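Local atomic coordinates of glyoxalase family protein (Enterococcus faecalis, PDB entry 2P25), a protein that belongs to the glyoxalase/bleomycin resistance/dioxygenase superfamily and pairs as two identical chains, its exact function being unassigned. Residues V24-F29 with Q94-E99; V9-S14 with F114-G119; A18-Y23 with I43-K48. One frame throughout, in Å; residues are numbered along the deposited sequence.

Contact 1: residues V24-F29 with Q94-E99; sequences VEKLGF and QGIETE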
loop_
_atom_site.group_PDB
_atom_site.type_symbol
_atom_site.label_atom_id
_atom_site.label_comp_id
_atom_site.label_asym_id
_atom_site.label_seq_id
_atom_site.Cartn_x
_atom_site.Cartn_y
_atom_site.Cartn_z
ATOM N N VAL A 24 -15.887 -4.957 -2.816
ATOM C CA VAL A 24 -17.127 -4.565 -2.180
ATOM C C VAL A 24 -17.896 -5.797 -1.719
ATOM O O VAL A 24 -18.223 -5.912 -0.526
ATOM C CB VAL A 24 -17.966 -3.653 -3.098
ATOM C CG1 VAL A 24 -19.340 -3.318 -2.444
ATOM C CG2 VAL A 24 -17.174 -2.352 -3.434
ATOM N N GLU A 25 -18.204 -6.713 -2.635
ATOM C CA GLU A 25 -19.088 -7.826 -2.285
ATOM C C GLU A 25 -18.450 -8.866 -1.361
ATOM O O GLU A 25 -19.091 -9.334 -0.412
ATOM C CB GLU A 25 -19.730 -8.465 -3.542
ATOM C CG GLU A 25 -20.641 -7.499 -4.348
ATOM C CD GLU A 25 -21.808 -6.929 -3.527
ATOM O OE1 GLU A 25 -22.358 -7.657 -2.663
ATOM O OE2 GLU A 25 -22.178 -5.751 -3.748
ATOM N N LYS A 26 -17.193 -9.212 -1.609
ATOM C CA LYS A 26 -16.539 -10.241 -0.834
ATOM C C LYS A 26 -15.792 -9.728 0.376
ATOM O O LYS A 26 -16.008 -10.213 1.487
ATOM C CB LYS A 26 -15.641 -11.111 -1.729
ATOM C CG LYS A 26 -16.449 -11.784 -2.802
ATOM C CD LYS A 26 -15.591 -12.578 -3.776
ATOM C CE LYS A 26 -16.479 -13.338 -4.753
ATOM N NZ LYS A 26 -15.683 -14.118 -5.770
ATOM N N LEU A 27 -14.924 -8.745 0.182
ATOM C CA LEU A 27 -14.151 -8.187 1.290
ATOM C C LEU A 27 -14.987 -7.261 2.179
ATOM O O LEU A 27 -14.579 -6.943 3.305
ATOM C CB LEU A 27 -12.906 -7.451 0.777
ATOM C CG LEU A 27 -11.626 -8.315 0.764
ATOM C CD1 LEU A 27 -11.866 -9.771 0.381
ATOM C CD2 LEU A 27 -10.509 -7.717 0.004
ATOM N N GLY A 28 -16.138 -6.830 1.665
ATOM C CA GLY A 28 -17.093 -6.063 2.465
ATOM C C GLY A 28 -16.786 -4.593 2.626
ATOM O O GLY A 28 -17.294 -3.941 3.554
ATOM N N PHE A 29 -15.972 -4.039 1.731
ATOM C CA PHE A 29 -15.782 -2.607 1.703
ATOM C C PHE A 29 -17.096 -1.991 1.226
ATOM O O PHE A 29 -17.865 -2.632 0.485
ATOM C CB PHE A 29 -14.623 -2.248 0.783
ATOM C CG PHE A 29 -13.296 -2.414 1.422
ATOM C CD1 PHE A 29 -12.704 -1.346 2.111
ATOM C CD2 PHE A 29 -12.620 -3.622 1.337
ATOM C CE1 PHE A 29 -11.450 -1.474 2.704
ATOM C CE2 PHE A 29 -11.343 -3.775 1.929
ATOM C CZ PHE A 29 -10.770 -2.697 2.620
ATOM N N GLN A 94 -15.984 -18.008 -0.759
ATOM C CA GLN A 94 -16.287 -16.993 -1.778
ATOM C C GLN A 94 -15.523 -17.203 -3.072
ATOM O O GLN A 94 -15.568 -16.343 -3.951
ATOM C CB GLN A 94 -15.972 -15.592 -1.246
ATOM C CG GLN A 94 -16.756 -15.200 0.001
ATOM C CD GLN A 94 -18.214 -14.984 -0.304
ATOM O OE1 GLN A 94 -19.094 -15.693 0.208
ATOM N NE2 GLN A 94 -18.485 -14.007 -1.141
ATOM N N GLY A 95 -14.812 -18.320 -3.185
ATOM C CA GLY A 95 -14.077 -18.656 -4.403
ATOM C C GLY A 95 -12.730 -17.966 -4.499
ATOM O O GLY A 95 -12.145 -17.861 -5.594
ATOM N N ILE A 96 -12.231 -17.477 -3.362
ATOM C CA ILE A 96 -10.923 -16.833 -3.340
ATOM C C ILE A 96 -9.908 -17.798 -2.746
ATOM O O ILE A 96 -9.993 -18.140 -1.573
ATOM C CB ILE A 96 -10.947 -15.533 -2.518
ATOM C CG1 ILE A 96 -11.883 -14.521 -3.183
ATOM C CG2 ILE A 96 -9.492 -14.951 -2.353
ATOM C CD1 ILE A 96 -12.255 -13.335 -2.264
ATOM N N GLU A 97 -8.965 -18.231 -3.579
ATOM C CA GLU A 97 -7.918 -19.170 -3.161
ATOM C C GLU A 97 -6.890 -18.558 -2.216
ATOM O O GLU A 97 -6.590 -17.369 -2.294
ATOM C CB GLU A 97 -7.221 -19.755 -4.380
ATOM C CG GLU A 97 -8.151 -20.554 -5.241
ATOM C CD GLU A 97 -7.392 -21.423 -6.225
ATOM O OE1 GLU A 97 -6.654 -22.322 -5.766
ATOM O OE2 GLU A 97 -7.517 -21.187 -7.449
ATOM N N THR A 98 -6.387 -19.381 -1.298
ATOM C CA THR A 98 -5.375 -18.937 -0.356
ATOM C C THR A 98 -4.192 -19.883 -0.448
ATOM O O THR A 98 -4.367 -21.092 -0.713
ATOM C CB THR A 98 -5.923 -18.885 1.101
ATOM O OG1 THR A 98 -6.664 -20.070 1.386
ATOM C CG2 THR A 98 -6.839 -17.668 1.294
ATOM N N GLU A 99 -2.993 -19.331 -0.290
ATOM C CA GLU A 99 -1.776 -20.141 -0.168
ATOM C C GLU A 99 -1.803 -20.974 1.122
ATOM O O GLU A 99 -2.497 -20.623 2.085
ATOM C CB GLU A 99 -0.520 -19.274 -0.180
ATOM C CG GLU A 99 -0.302 -18.523 -1.486
ATOM C CD GLU A 99 0.981 -17.751 -1.475
ATOM O OE1 GLU A 99 1.544 -17.515 -0.378
ATOM O OE2 GLU A 99 1.425 -17.358 -2.567
#

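Contact 2: residues V9-S14 with F114-G119; sequences VAINAS and FFDPDG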
loop_
_atom_site.group_PDB
_atom_site.type_symbol
_atom_site.label_atom_id
_atom_site.label_comp_id
_atom_site.label_asym_id
_atom_site.label_seq_id
_atom_site.Cartn_x
_atom_site.Cartn_y
_atom_site.Cartn_z
ATOM N N VAL A 9 -4.854 3.763 1.028
ATOM C CA VAL A 9 -3.923 3.075 0.165
ATOM C C VAL A 9 -4.615 3.062 -1.209
ATOM O O VAL A 9 -5.824 2.875 -1.271
ATOM C CB VAL A 9 -3.695 1.651 0.675
ATOM C CG1 VAL A 9 -2.952 0.820 -0.323
ATOM C CG2 VAL A 9 -2.898 1.684 1.988
ATOM N N ALA A 10 -3.878 3.350 -2.277
ATOM C CA ALA A 10 -4.444 3.351 -3.658
ATOM C C ALA A 10 -4.003 2.125 -4.449
ATOM O O ALA A 10 -2.855 1.677 -4.343
ATOM C CB ALA A 10 -4.010 4.601 -4.406
ATOM N N ILE A 11 -4.917 1.608 -5.269
ATOM C CA ILE A 11 -4.696 0.372 -6.051
ATOM C C ILE A 11 -5.130 0.661 -7.472
ATOM O O ILE A 11 -6.114 1.358 -7.684
ATOM C CB ILE A 11 -5.565 -0.793 -5.468
ATOM C CG1 ILE A 11 -4.994 -1.236 -4.113
ATOM C CG2 ILE A 11 -5.660 -1.998 -6.452
ATOM C CD1 ILE A 11 -6.050 -2.027 -3.271
ATOM N N ASN A 12 -4.392 0.102 -8.432
ATOM C CA ASN A 12 -4.762 0.148 -9.866
ATOM C C ASN A 12 -5.355 -1.210 -10.230
ATOM O O ASN A 12 -4.720 -2.233 -9.972
ATOM C CB ASN A 12 -3.519 0.398 -10.760
ATOM C CG ASN A 12 -2.924 1.785 -10.577
ATOM O OD1 ASN A 12 -3.609 2.701 -10.127
ATOM N ND2 ASN A 12 -1.632 1.952 -10.941
ATOM N N ALA A 13 -6.568 -1.198 -10.797
ATOM C CA ALA A 13 -7.298 -2.406 -11.159
ATOM C C ALA A 13 -7.724 -2.320 -12.617
ATOM O O ALA A 13 -7.849 -1.203 -13.177
ATOM C CB ALA A 13 -8.548 -2.573 -10.270
ATOM N N SER A 14 -8.003 -3.485 -13.221
ATOM C CA SER A 14 -8.281 -3.497 -14.677
ATOM C C SER A 14 -9.757 -3.457 -15.050
ATOM O O SER A 14 -10.117 -2.967 -16.124
ATOM C CB SER A 14 -7.672 -4.738 -15.344
ATOM O OG SER A 14 -8.307 -5.899 -14.836
ATOM N N PHE A 114 -3.630 -14.216 -0.239
ATOM C CA PHE A 114 -4.585 -14.400 -1.315
ATOM C C PHE A 114 -4.312 -13.265 -2.307
ATOM O O PHE A 114 -3.407 -12.465 -2.077
ATOM C CB PHE A 114 -6.042 -14.432 -0.815
ATOM C CG PHE A 114 -6.512 -13.163 -0.135
ATOM C CD1 PHE A 114 -7.455 -12.332 -0.767
ATOM C CD2 PHE A 114 -6.072 -12.839 1.148
ATOM C CE1 PHE A 114 -7.927 -11.178 -0.146
ATOM C CE2 PHE A 114 -6.523 -11.678 1.771
ATOM C CZ PHE A 114 -7.463 -10.862 1.132
ATOM N N PHE A 115 -5.036 -13.221 -3.422
ATOM C CA PHE A 115 -4.683 -12.288 -4.497
ATOM C C PHE A 115 -5.927 -11.677 -5.035
ATOM O O PHE A 115 -6.968 -12.330 -5.119
ATOM C CB PHE A 115 -3.928 -13.040 -5.607
ATOM C CG PHE A 115 -2.669 -13.665 -5.109
ATOM C CD1 PHE A 115 -1.480 -12.946 -5.121
ATOM C CD2 PHE A 115 -2.678 -14.964 -4.554
ATOM C CE1 PHE A 115 -0.312 -13.509 -4.589
ATOM C CE2 PHE A 115 -1.522 -15.516 -4.023
ATOM C CZ PHE A 115 -0.346 -14.797 -4.042
ATOM N N ASP A 116 -5.819 -10.393 -5.376
ATOM C CA ASP A 116 -6.946 -9.689 -5.999
ATOM C C ASP A 116 -7.085 -10.125 -7.471
ATOM O O ASP A 116 -6.276 -10.924 -7.967
ATOM C CB ASP A 116 -6.876 -8.165 -5.701
ATOM C CG ASP A 116 -6.206 -7.332 -6.824
ATOM O OD1 ASP A 116 -5.564 -7.874 -7.721
ATOM O OD2 ASP A 116 -6.363 -6.089 -6.766
ATOM N N PRO A 117 -8.148 -9.681 -8.152
ATOM C CA PRO A 117 -8.420 -10.148 -9.507
ATOM C C PRO A 117 -7.280 -9.888 -10.491
ATOM O O PRO A 117 -7.229 -10.551 -11.550
ATOM C CB PRO A 117 -9.673 -9.343 -9.911
ATOM C CG PRO A 117 -10.396 -9.134 -8.534
ATOM C CD PRO A 117 -9.224 -8.807 -7.628
ATOM N N ASP A 118 -6.447 -8.885 -10.199
ATOM C CA ASP A 118 -5.269 -8.550 -11.024
ATOM C C ASP A 118 -3.958 -9.070 -10.423
ATOM O O ASP A 118 -2.850 -8.679 -10.844
ATOM C CB ASP A 118 -5.208 -7.038 -11.259
ATOM C CG ASP A 118 -6.354 -6.564 -12.105
ATOM O OD1 ASP A 118 -6.549 -7.104 -13.221
ATOM O OD2 ASP A 118 -7.078 -5.702 -11.632
ATOM N N GLY A 119 -4.082 -9.974 -9.463
ATOM C CA GLY A 119 -2.888 -10.634 -8.907
ATOM C C GLY A 119 -2.141 -9.853 -7.837
ATOM O O GLY A 119 -0.984 -10.186 -7.524
HETATM O O HOH W 1 -4.442 -4.743 -8.487
#

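Contact 3: residues A18-Y23 with I43-K48; sequences ATKNFY and IKLDLK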
loop_
_atom_site.group_PDB
_atom_site.type_symbol
_atom_site.label_atom_id
_atom_site.label_comp_id
_atom_site.label_asym_id
_atom_site.label_seq_id
_atom_site.Cartn_x
_atom_site.Cartn_y
_atom_site.Cartn_z
ATOM N N ALA A 18 -15.214 -6.792 -11.815
ATOM C CA ALA A 18 -14.291 -7.619 -11.011
ATOM C C ALA A 18 -13.970 -6.938 -9.672
ATOM O O ALA A 18 -13.915 -7.582 -8.620
ATOM C CB ALA A 18 -13.009 -7.847 -11.785
ATOM N N THR A 19 -13.769 -5.623 -9.736
ATOM C CA THR A 19 -13.383 -4.802 -8.585
ATOM C C THR A 19 -14.548 -4.747 -7.584
ATOM O O THR A 19 -14.357 -4.960 -6.377
ATOM C CB THR A 19 -12.961 -3.385 -9.023
ATOM O OG1 THR A 19 -11.822 -3.463 -9.897
ATOM C CG2 THR A 19 -12.580 -2.536 -7.807
ATOM N N LYS A 20 -15.766 -4.504 -8.071
ATOM C CA LYS A 20 -16.933 -4.504 -7.164
ATOM C C LYS A 20 -17.160 -5.893 -6.550
ATOM O O LYS A 20 -17.409 -6.013 -5.347
ATOM C CB LYS A 20 -18.213 -4.031 -7.889
ATOM C CG LYS A 20 -18.208 -2.568 -8.332
ATOM C CD LYS A 20 -18.166 -1.634 -7.137
ATOM C CE LYS A 20 -18.706 -0.227 -7.465
ATOM N NZ LYS A 20 -20.200 -0.159 -7.517
ATOM N N ASN A 21 -17.056 -6.942 -7.370
ATOM C CA ASN A 21 -17.305 -8.301 -6.882
ATOM C C ASN A 21 -16.317 -8.645 -5.764
ATOM O O ASN A 21 -16.701 -9.179 -4.719
ATOM C CB ASN A 21 -17.201 -9.267 -8.059
ATOM C CG ASN A 21 -17.498 -10.699 -7.686
ATOM O OD1 ASN A 21 -18.624 -11.049 -7.294
ATOM N ND2 ASN A 21 -16.492 -11.554 -7.834
ATOM N N PHE A 22 -15.058 -8.279 -5.953
ATOM C CA PHE A 22 -14.009 -8.659 -5.005
ATOM C C PHE A 22 -13.968 -7.743 -3.781
ATOM O O PHE A 22 -14.128 -8.199 -2.644
ATOM C CB PHE A 22 -12.651 -8.679 -5.721
ATOM C CG PHE A 22 -11.516 -9.197 -4.870
ATOM C CD1 PHE A 22 -11.196 -10.576 -4.861
ATOM C CD2 PHE A 22 -10.743 -8.315 -4.116
ATOM C CE1 PHE A 22 -10.106 -11.054 -4.080
ATOM C CE2 PHE A 22 -9.644 -8.765 -3.338
ATOM C CZ PHE A 22 -9.347 -10.156 -3.297
ATOM N N TYR A 23 -13.735 -6.454 -3.993
ATOM C CA TYR A 23 -13.536 -5.550 -2.856
ATOM C C TYR A 23 -14.802 -5.187 -2.088
ATOM O O TYR A 23 -14.788 -5.087 -0.874
ATOM C CB TYR A 23 -12.798 -4.283 -3.292
ATOM C CG TYR A 23 -11.352 -4.541 -3.614
ATOM C CD1 TYR A 23 -10.411 -4.635 -2.602
ATOM C CD2 TYR A 23 -10.917 -4.711 -4.947
ATOM C CE1 TYR A 23 -9.076 -4.877 -2.877
ATOM C CE2 TYR A 23 -9.569 -4.962 -5.235
ATOM C CZ TYR A 23 -8.657 -5.028 -4.196
ATOM O OH TYR A 23 -7.317 -5.258 -4.418
ATOM N N ILE A 43 -11.994 5.134 -13.891
ATOM C CA ILE A 43 -12.981 5.285 -12.849
ATOM C C ILE A 43 -12.211 5.327 -11.532
ATOM O O ILE A 43 -11.300 4.519 -11.331
ATOM C CB ILE A 43 -13.992 4.114 -12.835
ATOM C CG1 ILE A 43 -14.781 4.082 -14.150
ATOM C CG2 ILE A 43 -14.951 4.235 -11.625
ATOM C CD1 ILE A 43 -15.645 2.873 -14.319
ATOM N N LYS A 44 -12.556 6.287 -10.665
ATOM C CA LYS A 44 -11.965 6.384 -9.332
ATOM C C LYS A 44 -13.015 5.960 -8.310
ATOM O O LYS A 44 -14.034 6.621 -8.141
ATOM C CB LYS A 44 -11.477 7.805 -9.043
ATOM C CG LYS A 44 -10.589 7.937 -7.821
ATOM C CD LYS A 44 -10.019 9.364 -7.696
ATOM C CE LYS A 44 -9.271 9.525 -6.383
ATOM N NZ LYS A 44 -10.199 9.431 -5.225
ATOM N N LEU A 45 -12.762 4.842 -7.648
ATOM C CA LEU A 45 -13.687 4.255 -6.687
ATOM C C LEU A 45 -13.048 4.309 -5.310
ATOM O O LEU A 45 -11.981 3.683 -5.103
ATOM C CB LEU A 45 -13.987 2.804 -7.129
ATOM C CG LEU A 45 -14.930 1.936 -6.311
ATOM C CD1 LEU A 45 -16.362 2.556 -6.246
ATOM C CD2 LEU A 45 -14.953 0.503 -6.821
ATOM N N ASP A 46 -13.626 5.109 -4.406
ATOM C CA ASP A 46 -13.159 5.183 -3.003
ATOM C C ASP A 46 -14.024 4.299 -2.107
ATOM O O ASP A 46 -15.244 4.406 -2.102
ATOM C CB ASP A 46 -13.168 6.612 -2.452
ATOM C CG ASP A 46 -12.176 7.533 -3.163
ATOM O OD1 ASP A 46 -11.005 7.159 -3.290
ATOM O OD2 ASP A 46 -12.562 8.646 -3.558
ATOM N N LEU A 47 -13.368 3.440 -1.336
ATOM C CA LEU A 47 -14.055 2.425 -0.525
ATOM C C LEU A 47 -13.658 2.577 0.930
ATOM O O LEU A 47 -12.540 2.985 1.236
ATOM C CB LEU A 47 -13.658 1.019 -0.989
ATOM C CG LEU A 47 -13.916 0.637 -2.451
ATOM C CD1 LEU A 47 -13.510 -0.789 -2.758
ATOM C CD2 LEU A 47 -15.392 0.854 -2.822
ATOM N N LYS A 48 -14.568 2.221 1.826
ATOM C CA LYS A 48 -14.329 2.417 3.231
ATOM C C LYS A 48 -14.683 1.113 3.919
ATOM O O LYS A 48 -15.763 0.564 3.671
ATOM C CB LYS A 48 -15.268 3.510 3.751
ATOM C CG LYS A 48 -14.893 4.135 5.094
ATOM C CD LYS A 48 -14.063 5.408 4.887
ATOM C CE LYS A 48 -13.795 6.118 6.205
ATOM N NZ LYS A 48 -12.786 5.359 7.001
#

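Contact 1: residues V24-F29 with Q94-E99
This is a lysine-to-loop contact, partly polar and partly apolar, in which K26, in the last part of helix 16-26, reaches the loop that follows helix 84-93. K26 does most of the work. With chi2 at 176° and the bonds beyond it also extended, the chain carries NZ out to the backbone of Q94. K26 NZ gives a hydrogen bond of 2.9 Å to Q94 O. The donor is almost in line with the C=O bond (174°).

The rest of the lysine chain packs by its methylenes. K26 and Q94 lie side by side, running opposite ways, and K26 CG comes within 3.4 Å of Q94 NE2. The Q94 chain bends at chi2 (-70°), which turns its amide back alongside the lysine. I96 meets the lysine at a slant, with its CD1 3.7 Å from K26 CD. The same methyl lies 4.5 Å from L27 CD1, a looser apolar touch.

The carbonyl that K26 grips stands at the end of a helix. G95, with positive phi, is the C-prime residue of a Schellman motif that closes helix 84-93. The lysine charge is probably favourable beside this helix C-terminus.

F3 of the second subunit lies against L27. Around the contact, L27 and I96 both rest on L91 of helix 84-93. I96 also packs on F22 of helix 16-26 and F114 of strand 110-115.

Contact 2: residues V9-S14 with F114-G119
The D118 carboxylate takes two hydrogen bonds from S14, one at each oxygen. S14 OG gives a short one of 2.7 Å to D118 OD1, which accepts it on its syn lone pair, the side of OD2. S14 N gives one of 2.9 Å to D118 OD2 from above the carboxylate plane, 37° out of it. A13 CA also lies 3.3 Å from D118 OD2. The serine hydroxyl sits between its own backbone N and carbonyl carbon (chi1 64°), which brings OG and N to the same carboxylate.

The D116 carboxylate is held differently. Its OD1 accepts from D118 N at 2.8 Å, 50° out of the plane of this carboxylate, closing an Asx turn within the type I turn D116-G119. D116 OD2 takes a hydrogen bond from Y23 OH of helix 16-26. A water donates to D116 OD2 at 2.9 Å and also to N12 O. The methyl I11 CG2 is 4.2 Å from D116 OD2.

D118 ties the turn directly to S14, just after strand 6-13; D116 reaches the strand through a water and helix 16-26 through Y23. The donors gathered round D116 and D118 would be expected to favour their ionised forms.

Contact 3: residues A18-Y23 with I43-K48
Apolar packing makes this contact: T19, K20 and Y23 of helix 16-26 meet L45 and L47 of strand 42-49, and no hydrogen bond crosses it. The helix and strand segments run nearly parallel, at 8°, with axes 11.5 Å apart. T19 and L45 meet end-on, methyl to methyl, with T19 CG2 4.0 Å from L45 CD2. L45 CG lies opposite its backbone N across chi1 (-180°), and its methyls end against T19 and K20. L47 uses CD1, which lies 3.6 Å from Y23 CB and meets the tyrosine ring obliquely. One face of that ring carries F22, whose CD2 is 3.6 Å above the plane, over the centre.

K20 adds its aliphatic part. The chain bends at chi2 and chi4 and crosses over L45, with K20 CE 3.8 Å from L45 CD1.

Polar ends are engaged elsewhere. T19 OG1 is hydrogen-bonded to N15 O and K20 NZ to Y16 OH; the Y23 hydroxyl is taken up by D116. Within the strand, K44 and D46 point away from the helix and form a salt bridge, K44 NZ to D46 OD2 at 3.0 Å. E55 and R33 extend this charged group.

T19 and Y23 also touch I56 of strand 52-58. A helix laid by its apolar side against a mixed four-stranded sheet is characteristic of the βαβββ module of the glyoxalase fold.

In the fold
Helix 16-26 joins contacts 1 and 3, and its residue Y23 also links contact 3 to contact 2. The centres of contacts 1 and 2, and of 1 and 3, are about 12 Å apart; those of contacts 2 and 3 are about 10 Å apart. Along the chain, the pairs of contacts 1 and 3 alternate, and both lie between the two segments of contact 2. Contact 3 holds the helix on the sheet of strands 6-13, 52-58, 42-49 and 30-37. Contacts 1 and 2 tie this first βαβββ module to the second, through 94-99 and 114-119. F22 also packs on F114, between contacts 2 and 3. Contacts 1 and 2 also meet the second subunit.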